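Local coordinates for protein neural-cadherin (Drosophila melanogaster, PDB 3UBF) that mediates calcium-dependent, homophilic adhesion between cells as a cadherin, of whose long ectodomain this chain is a run of three consecutive extracellular domains, at residues A[151-155]-A[165-171]; A[172-177]-A[206-210]; A[218-222]-A[233-237]; A[245-250]-A[262-267]. All coordinates share one frame; numbering follows the deposited sequence.

Contact 1: A[151-155]-A[165-171]; sequences GGRFE and TRGTDLF. With ZN (zinc ion), chain K.
Arg153 reaches across to the 165-171 loop and closes its guanidinium on the backbone carbonyls there, a worked example of one arginine organising a turn. Arg153 NE and NH2 both grip Arg166 O side-on, Arg153 NE at 3.0 Å, with the acceptor lying in the guanidinium plane. Arg153 NH2 also gives a bond of 2.8 Å to Asp169 O, and NH1 adds a weak one to Leu170 O. Bends at chi2 and chi3 (-51° and -47°) fold the chain back over the loop and bring its planar end there. Arg166 answers in the other direction: its NH1 donates to a lone pair of Gly152 O at 3.0 Å, while its backbone N bonds Arg153 O.

Charge enters beside the exposed Arg166, where Glu155 OE2 sits over one face of its guanidinium; Glu155 OE2 to Arg166 NE is a long 3.6 Å, a salt bridge of charges alone. Asp169 turns to a zinc ion, bound through Asp169 OD2 at 2.0 Å together with a water.

Among the flat groups, the Arg153 guanidinium stacks on the Phe171 ring with planes 18° apart, an off-centre cation-pi contact. The same ring meets Phe154 obliquely, Phe171 CE2 lying 3.5 Å from Phe154 CZ, and Thr165 CG2 packs against Phe154 CE2.

Phe154 and Thr165 form an antiparallel, non-hydrogen-bonded pair between strands 154-156 and 162-165 of the second cadherin domain in this chain. Their side chains, with Phe171, pack inward on Val117 of strand 113-117, and Phe171 also meets Tyr177 edge-to-face.

Contact 2: A[172-177]-A[206-210]; sequences QLDMEY and VGGKR
Met175, just ahead of strand 176-185, meets Gly207 at the end of strand 201-207; the two strands are antiparallel neighbours in one sheet of a cadherin beta-sandwich, with Glu176 and Val206 as a non-hydrogen-bonded pair, and a type II beta turn from Gln172 to Met175 leads into the pairing. Backbone bonds do most of the joining. Gly207 N donates to Met175 O at 2.8 Å, and Gly207 O takes two donors from opposite faces of its plane, Asp174 N from across the contact and Lys209 N from its own segment. Gly207 CA makes a close CA-H...O contact with Gln172 O at 3.2 Å.

Apolar contacts are modest. Leu173 CD1 crosses to Lys209 CG, while Val206 CG1 lies on Asp174 CA and Val206 CG2 near Glu176 CG.

The charged ends find partners beyond the two segments: Glu176 bridges to Arg202 and bonds Ser204, while Arg210 NH2 bonds Ala115 O.

The Tyr177 ring turns its edge to Gly207 N, and its hydroxyl accepts from Gln172 N, at the first residue of the turn. A phenylalanine here would probably keep the ring packing but leave the Gln172 N-H without its acceptor and the turn less firmly tethered. That bond, from Gln172 N to Tyr177 OH, is 2.8 Å long and almost straight at 172°.

Contact 3: A[218-222]-A[233-237]; sequences SYEAE and IISIK
The interior between the two sheets of the third cadherin domain in this chain is where Tyr219 meets Ile236. CG1 of Ile236 stands over the middle of the Tyr219 ring, 3.7 Å from its centroid and 10° off the normal, a CH-pi contact. With CG1 anti to its own carbonyl carbon (chi1 -74°), Ile236 lays that methylene on the ring and sets CG2 near the CE1 and CZ end. Ile234 comes to the same ring at its edge, where Ile234 CD1 lies 4.0 Å from Tyr219 CD2.

These contacts span a beta-sandwich: strand 219-224 belongs to one sheet and strand 232-239 to the other. The axes of their short segments run antiparallel at 153° and approach to 7.3 Å, a separation bridged by side chains. Strand 232-239 carries a classic beta bulge, Ile233 and Ile234 together standing opposite Val269, and both reach Ala221. Ala221 CB touches Ile233 CG2 at 3.9 Å and lies slightly farther from Ile234 CD1, the latter also resting on Glu220 O.

At the polar end of the ring, a water in the ring plane lies 2.7 Å from Tyr219 OH. The same water accepts from Lys237 N at 3.2 Å, linking the phenol to the opposing backbone, and Met216 N gives the hydroxyl a weak further bond. Phe214, Val303 and Leu305 also touch Tyr219, and the first and last of them touch Ile236 as well.

Contact 4: A[245-250]-A[262-267]; sequences EIRYTL and IGPTSG. With ZN (zinc ion), chain M.
An edge strand of a cadherin domain, 246-253, is met here by the loop joining strands 260-262 and 268-271, with Tyr248 set into the bend of that loop. Tyr248 N donates to Pro264 O at 2.9 Å, and the same carbonyl receives a CA-H...O contact from Arg247. The Tyr248 ring, carried with CG anti to the carbonyl carbon (chi1 -57°), lies over Gly267: CA of Gly267 is 3.9 Å from the centroid of the Tyr248 ring, a CH-pi contact. Thr265 O comes to the ring edge.

Within the loop, Gly267 N bonds Gly263 O and so closes the bend. The loop belongs to one sheet of the beta-sandwich and is tied by these contacts to strand 246-253, an outer strand of the other; the hydroxyl of Tyr248 continues that link by bonding Ala238 N. A leucine in its place would probably leave Ala238 N without this acceptor and Gly267 without its aromatic cover.

On the inner side, Ile262 CG2 packs on Leu250 CB at 3.6 Å, and Ile262 CD1 touches Tyr248 CB. Farther out, the Arg247 guanidinium lays one face on Pro264 CB. Glu245 OE2 binds a zinc ion at 2.6 Å and passes 3.6 Å from Thr265 CG2.

Read from the N terminus, the four contacts follow in series, each closing before the next opens, and none nests or crosses. Contact 1 closes a short hairpin loop; contact 2 starts immediately after it and closes a longer loop back to strand 201-207, so the two touch, Phe154 packing on Tyr177. Both belong to the second domain of the chain. Contacts 3 and 4 lie in the third domain and differ in kind, each closing a short loop between its two sheets, and they meet where Ile236 N lies 2.8 Å from Gly267 O, probably hydrogen-bonded. Between domains, contacts 2 and 4 come within about 8 Å at their nearest atoms without touching.

Contact 1: A[151-155]-A[165-171]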
loop_
_atom_site.group_PDB
_atom_site.type_symbol
_atom_site.label_atom_id
_atom_site.label_comp_id
_atom_site.label_asym_id
_atom_site.label_seq_id
_atom_site.Cartn_x
_atom_site.Cartn_y
_atom_site.Cartn_z
ATOM N N GLY A 151 12.076 23.329 10.438
ATOM C CA GLY A 151 12.335 24.762 10.365
ATOM C C GLY A 151 12.412 25.204 8.912
ATOM O O GLY A 151 13.166 26.104 8.561
ATOM N N GLY A 152 11.643 24.537 8.058
ATOM C CA GLY A 152 11.535 24.913 6.658
ATOM C C GLY A 152 12.720 24.538 5.803
ATOM O O GLY A 152 13.047 25.259 4.867
ATOM N N ARG A 153 13.361 23.415 6.108
ATOM C CA ARG A 153 14.551 23.000 5.377
ATOM C C ARG A 153 14.253 21.963 4.295
ATOM O O ARG A 153 15.140 21.546 3.552
ATOM C CB ARG A 153 15.633 22.485 6.330
ATOM C CG ARG A 153 16.156 23.498 7.365
ATOM C CD ARG A 153 16.600 24.847 6.760
ATOM N NE ARG A 153 17.444 24.677 5.579
ATOM C CZ ARG A 153 18.751 24.442 5.608
ATOM N NH1 ARG A 153 19.396 24.355 6.770
ATOM N NH2 ARG A 153 19.412 24.291 4.469
ATOM N N PHE A 154 12.999 21.552 4.194
ATOM C CA PHE A 154 12.634 20.558 3.207
ATOM C C PHE A 154 11.265 20.863 2.670
ATOM O O PHE A 154 10.411 21.425 3.378
ATOM C CB PHE A 154 12.654 19.141 3.802
ATOM C CG PHE A 154 14.005 18.706 4.270
ATOM C CD1 PHE A 154 14.417 18.954 5.580
ATOM C CD2 PHE A 154 14.877 18.070 3.404
ATOM C CE1 PHE A 154 15.680 18.579 6.021
ATOM C CE2 PHE A 154 16.143 17.678 3.839
ATOM C CZ PHE A 154 16.548 17.931 5.155
ATOM N N GLU A 155 11.073 20.502 1.408
ATOM C CA GLU A 155 9.746 20.510 0.790
ATOM C C GLU A 155 9.617 19.287 -0.093
ATOM O O GLU A 155 10.614 18.670 -0.458
ATOM C CB GLU A 155 9.484 21.814 0.024
ATOM C CG GLU A 155 8.995 22.955 0.922
ATOM C CD GLU A 155 9.017 24.309 0.250
ATOM O OE1 GLU A 155 9.595 24.440 -0.849
ATOM O OE2 GLU A 155 8.481 25.271 0.833
ATOM N N THR A 165 15.908 19.480 -0.251
ATOM C CA THR A 165 16.372 20.481 0.676
ATOM C C THR A 165 16.035 21.863 0.156
ATOM O O THR A 165 16.041 22.095 -1.058
ATOM C CB THR A 165 17.907 20.417 0.864
ATOM O OG1 THR A 165 18.570 20.652 -0.380
ATOM C CG2 THR A 165 18.334 19.075 1.388
ATOM N N ARG A 166 15.741 22.795 1.053
ATOM C CA ARG A 166 15.702 24.190 0.628
ATOM C C ARG A 166 16.605 25.043 1.517
ATOM O O ARG A 166 16.975 24.622 2.628
ATOM C CB ARG A 166 14.266 24.734 0.515
ATOM C CG ARG A 166 13.545 24.921 1.813
ATOM C CD ARG A 166 12.064 25.240 1.620
ATOM N NE ARG A 166 11.812 26.624 1.205
ATOM C CZ ARG A 166 11.661 27.643 2.051
ATOM N NH1 ARG A 166 11.753 27.448 3.363
ATOM N NH2 ARG A 166 11.410 28.858 1.591
ATOM N N GLY A 167 16.966 26.221 1.010
ATOM C CA GLY A 167 17.860 27.136 1.716
ATOM C C GLY A 167 19.318 26.739 1.554
ATOM O O GLY A 167 19.614 25.626 1.109
ATOM N N THR A 168 20.228 27.647 1.920
ATOM C CA THR A 168 21.659 27.415 1.745
ATOM C C THR A 168 22.393 27.079 3.036
ATOM O O THR A 168 23.572 26.724 3.004
ATOM C CB THR A 168 22.368 28.629 1.109
ATOM O OG1 THR A 168 22.212 29.756 1.970
ATOM C CG2 THR A 168 21.803 28.950 -0.282
ATOM N N ASP A 169 21.719 27.216 4.171
ATOM C CA ASP A 169 22.329 26.854 5.450
ATOM C C ASP A 169 22.743 25.389 5.465
ATOM O O ASP A 169 22.165 24.552 4.776
ATOM C CB ASP A 169 21.395 27.133 6.638
ATOM C CG ASP A 169 21.316 28.610 7.000
ATOM O OD1 ASP A 169 22.066 29.430 6.415
ATOM O OD2 ASP A 169 20.488 28.954 7.883
ATOM N N LEU A 170 23.762 25.107 6.257
ATOM C CA LEU A 170 24.234 23.763 6.490
ATOM C C LEU A 170 23.247 22.972 7.342
ATOM O O LEU A 170 22.402 23.544 8.028
ATOM C CB LEU A 170 25.590 23.839 7.206
ATOM C CG LEU A 170 26.688 24.646 6.507
ATOM C CD1 LEU A 170 27.889 24.831 7.438
ATOM C CD2 LEU A 170 27.093 23.965 5.212
ATOM N N PHE A 171 23.354 21.654 7.286
ATOM C CA PHE A 171 22.653 20.799 8.230
ATOM C C PHE A 171 23.669 20.330 9.274
ATOM O O PHE A 171 24.887 20.342 9.003
ATOM C CB PHE A 171 21.969 19.638 7.507
ATOM C CG PHE A 171 20.976 20.086 6.462
ATOM C CD1 PHE A 171 21.401 20.409 5.164
ATOM C CD2 PHE A 171 19.628 20.217 6.774
ATOM C CE1 PHE A 171 20.495 20.862 4.200
ATOM C CE2 PHE A 171 18.716 20.662 5.809
ATOM C CZ PHE A 171 19.156 20.984 4.519
HETATM ZN ZN ZN K . 20.057 30.758 8.653
HETATM O O HOH W 1 18.234 31.051 9.463
#

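Contact 2: A[172-177]-A[206-210]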
loop_
_atom_site.group_PDB
_atom_site.type_symbol
_atom_site.label_atom_id
_atom_site.label_comp_id
_atom_site.label_asym_id
_atom_site.label_seq_id
_atom_site.Cartn_x
_atom_site.Cartn_y
_atom_site.Cartn_z
ATOM N N GLN A 172 23.163 19.981 10.465
ATOM C CA GLN A 172 23.976 19.581 11.624
ATOM C C GLN A 172 24.140 18.070 11.694
ATOM O O GLN A 172 23.191 17.322 11.481
ATOM C CB GLN A 172 23.338 20.071 12.926
ATOM C CG GLN A 172 24.056 21.204 13.649
ATOM C CD GLN A 172 24.107 22.515 12.848
ATOM O OE1 GLN A 172 25.137 23.200 12.815
ATOM N NE2 GLN A 172 22.993 22.866 12.204
ATOM N N LEU A 173 25.350 17.630 12.010
ATOM C CA LEU A 173 25.630 16.219 12.179
ATOM C C LEU A 173 24.744 15.641 13.286
ATOM O O LEU A 173 24.525 16.290 14.315
ATOM C CB LEU A 173 27.110 16.010 12.501
ATOM C CG LEU A 173 27.668 14.589 12.665
ATOM C CD1 LEU A 173 27.285 13.667 11.490
ATOM C CD2 LEU A 173 29.193 14.639 12.875
ATOM N N ASP A 174 24.216 14.436 13.050
ATOM C CA ASP A 174 23.394 13.720 14.023
ATOM C C ASP A 174 22.071 14.425 14.329
ATOM O O ASP A 174 21.298 13.925 15.128
ATOM C CB ASP A 174 24.156 13.466 15.352
ATOM C CG ASP A 174 25.477 12.694 15.165
ATOM O OD1 ASP A 174 25.484 11.673 14.430
ATOM O OD2 ASP A 174 26.508 13.100 15.771
ATOM N N MET A 175 21.811 15.584 13.729
ATOM C CA MET A 175 20.557 16.280 13.989
ATOM C C MET A 175 19.414 15.659 13.201
ATOM O O MET A 175 19.558 15.350 12.012
ATOM C CB MET A 175 20.656 17.769 13.679
ATOM C CG MET A 175 19.428 18.561 14.158
ATOM S SD MET A 175 19.672 20.360 14.198
ATOM C CE MET A 175 17.950 20.869 14.071
ATOM N N GLU A 176 18.281 15.468 13.873
ATOM C CA GLU A 176 17.113 14.881 13.232
ATOM C C GLU A 176 16.152 15.946 12.704
ATOM O O GLU A 176 15.716 16.840 13.444
ATOM C CB GLU A 176 16.379 13.902 14.162
ATOM C CG GLU A 176 15.451 12.978 13.374
ATOM C CD GLU A 176 14.643 11.996 14.204
ATOM O OE1 GLU A 176 14.275 12.304 15.367
ATOM O OE2 GLU A 176 14.343 10.913 13.654
ATOM N N TYR A 177 15.831 15.834 11.421
ATOM C CA TYR A 177 14.855 16.705 10.775
ATOM C C TYR A 177 13.619 15.869 10.445
ATOM O O TYR A 177 13.717 14.885 9.698
ATOM C CB TYR A 177 15.450 17.349 9.516
ATOM C CG TYR A 177 16.750 18.072 9.787
ATOM C CD1 TYR A 177 17.973 17.390 9.744
ATOM C CD2 TYR A 177 16.767 19.442 10.078
ATOM C CE1 TYR A 177 19.176 18.046 9.974
ATOM C CE2 TYR A 177 17.971 20.114 10.318
ATOM C CZ TYR A 177 19.169 19.406 10.266
ATOM O OH TYR A 177 20.362 20.035 10.528
ATOM N N VAL A 206 18.346 12.584 9.017
ATOM C CA VAL A 206 19.415 12.857 9.973
ATOM C C VAL A 206 20.610 13.495 9.257
ATOM O O VAL A 206 21.014 13.039 8.185
ATOM C CB VAL A 206 19.820 11.579 10.759
ATOM C CG1 VAL A 206 21.068 11.813 11.624
ATOM C CG2 VAL A 206 18.684 11.118 11.642
ATOM N N GLY A 207 21.161 14.562 9.826
ATOM C CA GLY A 207 22.332 15.196 9.234
ATOM C C GLY A 207 23.501 14.231 9.072
ATOM O O GLY A 207 23.959 13.622 10.040
ATOM N N GLY A 208 23.960 14.082 7.829
ATOM C CA GLY A 208 25.230 13.432 7.516
ATOM C C GLY A 208 25.189 11.922 7.495
ATOM O O GLY A 208 25.302 11.299 6.432
ATOM N N LYS A 209 25.026 11.329 8.668
ATOM C CA LYS A 209 25.034 9.877 8.789
ATOM C C LYS A 209 24.120 9.427 9.921
ATOM O O LYS A 209 23.832 10.198 10.843
ATOM C CB LYS A 209 26.467 9.345 8.984
ATOM C CG LYS A 209 27.166 9.896 10.233
ATOM C CD LYS A 209 28.636 9.507 10.284
ATOM C CE LYS A 209 29.269 9.978 11.584
ATOM N NZ LYS A 209 30.592 9.334 11.851
ATOM N N ARG A 210 23.659 8.181 9.826
ATOM C CA ARG A 210 22.831 7.551 10.855
ATOM C C ARG A 210 23.069 6.052 10.740
ATOM O O ARG A 210 23.659 5.593 9.767
ATOM C CB ARG A 210 21.350 7.881 10.646
ATOM C CG ARG A 210 20.724 7.147 9.451
ATOM C CD ARG A 210 19.300 7.604 9.122
ATOM N NE ARG A 210 18.417 7.457 10.271
ATOM C CZ ARG A 210 17.333 8.194 10.494
ATOM N NH1 ARG A 210 16.596 7.972 11.593
ATOM N NH2 ARG A 210 16.987 9.145 9.625
#

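Contact 3: A[218-222]-A[233-237]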
loop_
_atom_site.group_PDB
_atom_site.type_symbol
_atom_site.label_atom_id
_atom_site.label_comp_id
_atom_site.label_asym_id
_atom_site.label_seq_id
_atom_site.Cartn_x
_atom_site.Cartn_y
_atom_site.Cartn_z
ATOM N N SER A 218 11.179 -6.322 13.444
ATOM C CA SER A 218 11.546 -7.582 14.093
ATOM C C SER A 218 11.390 -8.741 13.125
ATOM O O SER A 218 10.671 -8.651 12.139
ATOM C CB SER A 218 10.751 -7.831 15.385
ATOM O OG SER A 218 9.374 -8.065 15.133
ATOM N N TYR A 219 12.075 -9.833 13.410
ATOM C CA TYR A 219 12.041 -10.993 12.542
ATOM C C TYR A 219 11.591 -12.215 13.306
ATOM O O TYR A 219 11.931 -12.401 14.469
ATOM C CB TYR A 219 13.414 -11.239 11.927
ATOM C CG TYR A 219 13.846 -10.173 10.964
ATOM C CD1 TYR A 219 14.462 -9.013 11.416
ATOM C CD2 TYR A 219 13.656 -10.327 9.596
ATOM C CE1 TYR A 219 14.874 -8.034 10.536
ATOM C CE2 TYR A 219 14.067 -9.354 8.709
ATOM C CZ TYR A 219 14.669 -8.207 9.192
ATOM O OH TYR A 219 15.072 -7.229 8.327
ATOM N N GLU A 220 10.852 -13.058 12.606
ATOM C CA GLU A 220 10.179 -14.202 13.166
ATOM C C GLU A 220 10.318 -15.310 12.127
ATOM O O GLU A 220 10.007 -15.102 10.951
ATOM C CB GLU A 220 8.702 -13.836 13.383
ATOM C CG GLU A 220 8.180 -14.105 14.796
ATOM C CD GLU A 220 7.315 -12.955 15.375
ATOM O OE1 GLU A 220 6.187 -12.724 14.867
ATOM O OE2 GLU A 220 7.767 -12.293 16.355
ATOM N N ALA A 221 10.828 -16.469 12.531
ATOM C CA ALA A 221 10.809 -17.643 11.649
ATOM C C ALA A 221 10.199 -18.820 12.378
ATOM O O ALA A 221 10.320 -18.930 13.591
ATOM C CB ALA A 221 12.199 -17.989 11.142
ATOM N N GLU A 222 9.538 -19.686 11.624
ATOM C CA GLU A 222 8.939 -20.893 12.148
ATOM C C GLU A 222 9.441 -22.070 11.328
ATOM O O GLU A 222 9.173 -22.162 10.140
ATOM C CB GLU A 222 7.412 -20.812 12.093
ATOM C CG GLU A 222 6.730 -22.156 12.371
ATOM C CD GLU A 222 5.245 -22.032 12.676
ATOM O OE1 GLU A 222 4.891 -21.380 13.692
ATOM O OE2 GLU A 222 4.437 -22.608 11.908
ATOM N N ILE A 233 17.175 -20.390 6.845
ATOM C CA ILE A 233 16.021 -20.295 7.708
ATOM C C ILE A 233 15.317 -18.957 7.488
ATOM O O ILE A 233 14.088 -18.894 7.357
ATOM C CB ILE A 233 16.459 -20.463 9.182
ATOM C CG1 ILE A 233 16.706 -21.935 9.470
ATOM C CG2 ILE A 233 15.433 -19.893 10.176
ATOM C CD1 ILE A 233 17.436 -22.158 10.745
ATOM N N ILE A 234 16.104 -17.888 7.449
ATOM C CA ILE A 234 15.570 -16.551 7.254
ATOM C C ILE A 234 16.680 -15.650 6.736
ATOM O O ILE A 234 17.855 -15.856 7.065
ATOM C CB ILE A 234 14.904 -16.000 8.564
ATOM C CG1 ILE A 234 14.229 -14.640 8.323
ATOM C CG2 ILE A 234 15.893 -15.977 9.722
ATOM C CD1 ILE A 234 13.143 -14.307 9.323
ATOM N N SER A 235 16.307 -14.686 5.896
ATOM C CA SER A 235 17.244 -13.673 5.423
ATOM C C SER A 235 16.982 -12.373 6.140
ATOM O O SER A 235 15.855 -11.887 6.178
ATOM C CB SER A 235 17.116 -13.439 3.916
ATOM O OG SER A 235 18.019 -14.258 3.202
ATOM N N ILE A 236 18.033 -11.807 6.703
ATOM C CA ILE A 236 17.926 -10.526 7.362
ATOM C C ILE A 236 18.714 -9.494 6.572
ATOM O O ILE A 236 19.830 -9.758 6.113
ATOM C CB ILE A 236 18.365 -10.634 8.823
ATOM C CG1 ILE A 236 17.274 -11.352 9.608
ATOM C CG2 ILE A 236 18.586 -9.272 9.427
ATOM C CD1 ILE A 236 17.806 -12.341 10.566
ATOM N N LYS A 237 18.114 -8.330 6.371
ATOM C CA LYS A 237 18.799 -7.286 5.640
ATOM C C LYS A 237 18.623 -5.946 6.325
ATOM O O LYS A 237 17.538 -5.623 6.818
ATOM C CB LYS A 237 18.323 -7.223 4.188
ATOM C CG LYS A 237 19.375 -6.666 3.256
ATOM C CD LYS A 237 18.906 -6.631 1.812
ATOM C CE LYS A 237 18.527 -5.215 1.391
ATOM N NZ LYS A 237 18.595 -5.030 -0.091
HETATM O O HOH W 2 14.963 -8.274 5.843
#

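Contact 4: A[245-250]-A[262-267]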
loop_
_atom_site.group_PDB
_atom_site.type_symbol
_atom_site.label_atom_id
_atom_site.label_comp_id
_atom_site.label_asym_id
_atom_site.label_seq_id
_atom_site.Cartn_x
_atom_site.Cartn_y
_atom_site.Cartn_z
ATOM N N GLU A 245 29.360 -1.168 3.472
ATOM C CA GLU A 245 29.280 -2.600 3.712
ATOM C C GLU A 245 28.669 -2.913 5.086
ATOM O O GLU A 245 29.028 -2.305 6.097
ATOM C CB GLU A 245 30.670 -3.239 3.544
ATOM C CG GLU A 245 30.666 -4.756 3.297
ATOM C CD GLU A 245 29.804 -5.190 2.101
ATOM O OE1 GLU A 245 30.085 -4.759 0.954
ATOM O OE2 GLU A 245 28.855 -5.982 2.316
ATOM N N ILE A 246 27.724 -3.848 5.103
ATOM C CA ILE A 246 27.102 -4.301 6.346
ATOM C C ILE A 246 27.620 -5.680 6.769
ATOM O O ILE A 246 27.571 -6.633 5.987
ATOM C CB ILE A 246 25.571 -4.361 6.213
ATOM C CG1 ILE A 246 24.992 -2.977 5.893
ATOM C CG2 ILE A 246 24.930 -4.967 7.487
ATOM C CD1 ILE A 246 24.706 -2.129 7.109
ATOM N N ARG A 247 28.122 -5.769 7.999
ATOM C CA ARG A 247 28.478 -7.048 8.612
ATOM C C ARG A 247 27.417 -7.464 9.643
ATOM O O ARG A 247 27.118 -6.713 10.574
ATOM C CB ARG A 247 29.858 -6.981 9.263
ATOM C CG ARG A 247 30.250 -8.277 9.987
ATOM C CD ARG A 247 31.735 -8.321 10.322
ATOM N NE ARG A 247 32.309 -9.641 10.046
ATOM C CZ ARG A 247 32.806 -10.013 8.863
ATOM N NH1 ARG A 247 32.800 -9.169 7.831
ATOM N NH2 ARG A 247 33.311 -11.233 8.706
ATOM N N TYR A 248 26.851 -8.655 9.464
ATOM C CA TYR A 248 25.810 -9.158 10.360
ATOM C C TYR A 248 26.392 -10.116 11.377
ATOM O O TYR A 248 27.202 -10.979 11.026
ATOM C CB TYR A 248 24.704 -9.880 9.579
ATOM C CG TYR A 248 24.048 -9.044 8.524
ATOM C CD1 TYR A 248 24.454 -9.129 7.200
ATOM C CD2 TYR A 248 23.025 -8.156 8.850
ATOM C CE1 TYR A 248 23.855 -8.352 6.221
ATOM C CE2 TYR A 248 22.418 -7.370 7.888
ATOM C CZ TYR A 248 22.841 -7.472 6.572
ATOM O OH TYR A 248 22.251 -6.697 5.604
ATOM N N THR A 249 25.993 -9.953 12.638
ATOM C CA THR A 249 26.283 -10.958 13.657
ATOM C C THR A 249 25.020 -11.386 14.366
ATOM O O THR A 249 23.975 -10.734 14.260
ATOM C CB THR A 249 27.341 -10.518 14.696
ATOM O OG1 THR A 249 26.905 -9.333 15.374
ATOM C CG2 THR A 249 28.704 -10.302 14.043
ATOM N N LEU A 250 25.137 -12.492 15.095
ATOM C CA LEU A 250 24.002 -13.176 15.693
ATOM C C LEU A 250 24.384 -13.719 17.057
ATOM O O LEU A 250 25.312 -14.522 17.179
ATOM C CB LEU A 250 23.563 -14.320 14.784
ATOM C CG LEU A 250 22.345 -15.141 15.201
ATOM C CD1 LEU A 250 21.460 -15.421 14.006
ATOM C CD2 LEU A 250 22.774 -16.439 15.887
ATOM N N ILE A 262 24.592 -16.800 11.126
ATOM C CA ILE A 262 24.173 -15.869 10.095
ATOM C C ILE A 262 25.381 -15.591 9.223
ATOM O O ILE A 262 26.514 -15.595 9.712
ATOM C CB ILE A 262 23.624 -14.555 10.695
ATOM C CG1 ILE A 262 22.934 -13.713 9.602
ATOM C CG2 ILE A 262 24.741 -13.780 11.418
ATOM C CD1 ILE A 262 22.090 -12.554 10.111
ATOM N N GLY A 263 25.139 -15.385 7.935
ATOM C CA GLY A 263 26.199 -15.042 7.001
ATOM C C GLY A 263 26.665 -13.624 7.256
ATOM O O GLY A 263 25.860 -12.697 7.192
ATOM N N PRO A 264 27.967 -13.447 7.557
ATOM C CA PRO A 264 28.559 -12.127 7.792
ATOM C C PRO A 264 28.169 -11.075 6.735
ATOM O O PRO A 264 27.869 -9.933 7.087
ATOM C CB PRO A 264 30.064 -12.405 7.729
ATOM C CG PRO A 264 30.210 -13.809 8.103
ATOM C CD PRO A 264 28.977 -14.519 7.623
ATOM N N THR A 265 28.165 -11.472 5.462
ATOM C CA THR A 265 27.829 -10.574 4.355
ATOM C C THR A 265 26.407 -10.792 3.863
ATOM O O THR A 265 25.737 -9.849 3.434
ATOM C CB THR A 265 28.764 -10.783 3.146
ATOM O OG1 THR A 265 30.086 -11.066 3.608
ATOM C CG2 THR A 265 28.804 -9.533 2.267
ATOM N N SER A 266 25.954 -12.039 3.915
ATOM C CA SER A 266 24.730 -12.416 3.230
ATOM C C SER A 266 23.482 -12.064 4.043
ATOM O O SER A 266 22.419 -11.795 3.472
ATOM C CB SER A 266 24.759 -13.907 2.892
ATOM O OG SER A 266 24.776 -14.692 4.071
ATOM N N GLY A 267 23.627 -12.069 5.369
ATOM C CA GLY A 267 22.518 -11.855 6.283
ATOM C C GLY A 267 21.621 -13.073 6.383
ATOM O O GLY A 267 20.519 -13.001 6.949
HETATM ZN ZN ZN M . 26.327 -6.241 1.943
#